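Local coordinates for putative diflavin flavoprotein A 3 (Synechocystis sp., PDB 6H0C) that probably passes electrons from NADH to oxygen, reducing it to water, this chain being its flavodiiron core of metallo-hydrolase and flavodoxin-like domains, at residues 307-313 with 339-345. Residues are numbered along the deposited sequence; the frame is centred on the assembly and turned at random.
Sequences SAGFIFG and TQLCGVF
Phe-345, in rotamer p, lays its ring over Gly-313 CA, 3.4 Å from the ring centroid, a CH-pi contact. A CB on Gly-313 would clash. Ile-311 CG2 meets the ring edge, 3.5 Å from Phe-345 CE2. Strands 309-313 and 341-345 run parallel, Gly-309 beside Leu-341 and Gly-313 beside Phe-345. Their axes come within 4.7 Å; their directions differ by 13°. Residues 309-313 are extended (phi -106 to -151°, psi 128 to 162°). Backbone hydrogen bonds join Leu-341 N to Ala-308 O (3.2 Å), Phe-310 N to Leu-341 O (2.9 Å), Phe-312 N to Gly-343 O (2.9 Å) and Phe-345 N to Phe-312 O (2.9 Å). A weak one joins Gly-343 N to Phe-310 O (3.1 Å). Cys-342 SG sits obliquely to the Phe-310 ring, 4.7 Å from its centroid, a sulfur-aromatic contact. Ser-307 OG donates a hydrogen bond to Gln-340 OE1 (2.8 Å). A water bridges Ala-308 O (2.8 Å) and Thr-339 O (3.3 Å). Helix 323-335 links the strands in a flavodoxin-like beta-alpha-beta unit, between strands 257-262 and 368-377. Ile-311, Leu-341 and Phe-345 point to one face, covered by helix 268-281; Phe-310, Phe-312, Cys-342 and Val-344 to the opposite one, covered by helix 353-364.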
loop_
_atom_site.group_PDB
_atom_site.type_symbol
_atom_site.label_atom_id
_atom_site.label_comp_id
_atom_site.label_asym_id
_atom_site.label_seq_id
_atom_site.Cartn_x
_atom_site.Cartn_y
_atom_site.Cartn_z
ATOM N N SER A 307 -14.651 8.013 -15.542
ATOM C CA SER A 307 -13.406 7.716 -16.255
ATOM C C SER A 307 -13.524 7.893 -17.765
ATOM O O SER A 307 -14.610 7.775 -18.336
ATOM C CB SER A 307 -12.927 6.291 -15.952
ATOM O OG SER A 307 -13.858 5.321 -16.417
ATOM N N ALA A 308 -12.387 8.170 -18.397
ATOM C CA ALA A 308 -12.301 8.279 -19.847
ATOM C C ALA A 308 -11.842 6.949 -20.431
ATOM O O ALA A 308 -12.033 6.669 -21.618
ATOM C CB ALA A 308 -11.343 9.403 -20.248
ATOM N N GLY A 309 -11.212 6.143 -19.585
ATOM C CA GLY A 309 -10.791 4.807 -19.964
ATOM C C GLY A 309 -10.795 3.926 -18.731
ATOM O O GLY A 309 -10.813 4.435 -17.610
ATOM N N PHE A 310 -10.805 2.613 -18.935
ATOM C CA PHE A 310 -10.657 1.657 -17.840
ATOM C C PHE A 310 -9.713 0.537 -18.257
ATOM O O PHE A 310 -9.580 0.227 -19.444
ATOM C CB PHE A 310 -12.014 1.079 -17.412
ATOM C CG PHE A 310 -12.736 0.312 -18.503
ATOM C CD1 PHE A 310 -12.522 -1.041 -18.675
ATOM C CD2 PHE A 310 -13.636 0.951 -19.347
ATOM C CE1 PHE A 310 -13.179 -1.740 -19.671
ATOM C CE2 PHE A 310 -14.298 0.252 -20.341
ATOM C CZ PHE A 310 -14.070 -1.091 -20.505
ATOM N N ILE A 311 -9.066 -0.069 -17.269
ATOM C CA ILE A 311 -8.089 -1.129 -17.487
ATOM C C ILE A 311 -8.325 -2.252 -16.485
ATOM O O ILE A 311 -8.467 -1.988 -15.294
ATOM C CB ILE A 311 -6.656 -0.600 -17.328
ATOM C CG1 ILE A 311 -6.404 0.577 -18.287
ATOM C CG2 ILE A 311 -5.643 -1.716 -17.529
ATOM C CD1 ILE A 311 -5.014 1.209 -18.168
ATOM N N PHE A 312 -8.382 -3.495 -16.960
ATOM C CA PHE A 312 -8.526 -4.663 -16.081
ATOM C C PHE A 312 -7.217 -5.443 -15.975
ATOM O O PHE A 312 -6.559 -5.709 -16.990
ATOM C CB PHE A 312 -9.629 -5.607 -16.583
ATOM C CG PHE A 312 -11.013 -5.311 -16.028
ATOM C CD1 PHE A 312 -11.685 -6.260 -15.261
ATOM C CD2 PHE A 312 -11.655 -4.109 -16.299
ATOM C CE1 PHE A 312 -12.965 -6.010 -14.769
ATOM C CE2 PHE A 312 -12.935 -3.853 -15.806
ATOM C CZ PHE A 312 -13.586 -4.805 -15.037
ATOM N N GLY A 313 -6.851 -5.808 -14.746
ATOM C CA GLY A 313 -5.683 -6.635 -14.492
ATOM C C GLY A 313 -6.105 -7.860 -13.701
ATOM O O GLY A 313 -6.754 -7.742 -12.658
ATOM N N THR A 339 -17.376 4.441 -25.792
ATOM C CA THR A 339 -16.358 5.432 -26.146
ATOM C C THR A 339 -15.170 5.365 -25.202
ATOM O O THR A 339 -14.118 5.922 -25.487
ATOM C CB THR A 339 -16.900 6.869 -26.112
ATOM O OG1 THR A 339 -17.363 7.171 -24.791
ATOM C CG2 THR A 339 -18.043 7.045 -27.103
ATOM N N GLN A 340 -15.336 4.705 -24.062
ATOM C CA GLN A 340 -14.226 4.583 -23.126
ATOM C C GLN A 340 -13.117 3.719 -23.727
ATOM O O GLN A 340 -13.381 2.684 -24.347
ATOM C CB GLN A 340 -14.693 3.994 -21.786
ATOM C CG GLN A 340 -15.458 4.970 -20.890
ATOM C CD GLN A 340 -15.145 4.758 -19.410
ATOM O OE1 GLN A 340 -14.018 4.403 -19.049
ATOM N NE2 GLN A 340 -16.140 4.973 -18.550
ATOM N N LEU A 341 -11.878 4.154 -23.540
ATOM C CA LEU A 341 -10.726 3.382 -23.977
ATOM C C LEU A 341 -10.483 2.219 -23.012
ATOM O O LEU A 341 -10.630 2.369 -21.795
ATOM C CB LEU A 341 -9.496 4.278 -24.069
ATOM C CG LEU A 341 -8.313 3.709 -24.835
ATOM C CD1 LEU A 341 -8.724 3.425 -26.266
ATOM C CD2 LEU A 341 -7.123 4.668 -24.775
ATOM N N CYS A 342 -10.120 1.061 -23.557
ATOM C CA CYS A 342 -10.000 -0.163 -22.768
ATOM C C CYS A 342 -8.568 -0.703 -22.752
ATOM O O CYS A 342 -7.794 -0.447 -23.671
ATOM C CB CYS A 342 -10.955 -1.227 -23.317
ATOM S SG CYS A 342 -10.811 -2.824 -22.505
ATOM N N GLY A 343 -8.224 -1.452 -21.709
ATOM C CA GLY A 343 -6.928 -2.108 -21.621
ATOM C C GLY A 343 -6.987 -3.353 -20.753
ATOM O O GLY A 343 -7.751 -3.406 -19.788
ATOM N N VAL A 344 -6.183 -4.360 -21.090
ATOM C CA VAL A 344 -6.146 -5.611 -20.331
ATOM C C VAL A 344 -4.711 -6.069 -20.048
ATOM O O VAL A 344 -3.860 -6.060 -20.943
ATOM C CB VAL A 344 -6.892 -6.738 -21.081
ATOM C CG1 VAL A 344 -6.851 -8.033 -20.284
ATOM C CG2 VAL A 344 -8.333 -6.324 -21.365
ATOM N N PHE A 345 -4.440 -6.470 -18.807
ATOM C CA PHE A 345 -3.127 -7.028 -18.455
ATOM C C PHE A 345 -3.225 -8.114 -17.398
ATOM O O PHE A 345 -4.264 -8.285 -16.753
ATOM C CB PHE A 345 -2.182 -5.938 -17.958
ATOM C CG PHE A 345 -2.580 -5.341 -16.634
ATOM C CD1 PHE A 345 -1.966 -5.751 -15.459
ATOM C CD2 PHE A 345 -3.565 -4.358 -16.565
ATOM C CE1 PHE A 345 -2.328 -5.188 -14.231
ATOM C CE2 PHE A 345 -3.934 -3.791 -15.341
ATOM C CZ PHE A 345 -3.319 -4.211 -14.178
HETATM O O HOH W 1 -12.228 8.110 -23.963
#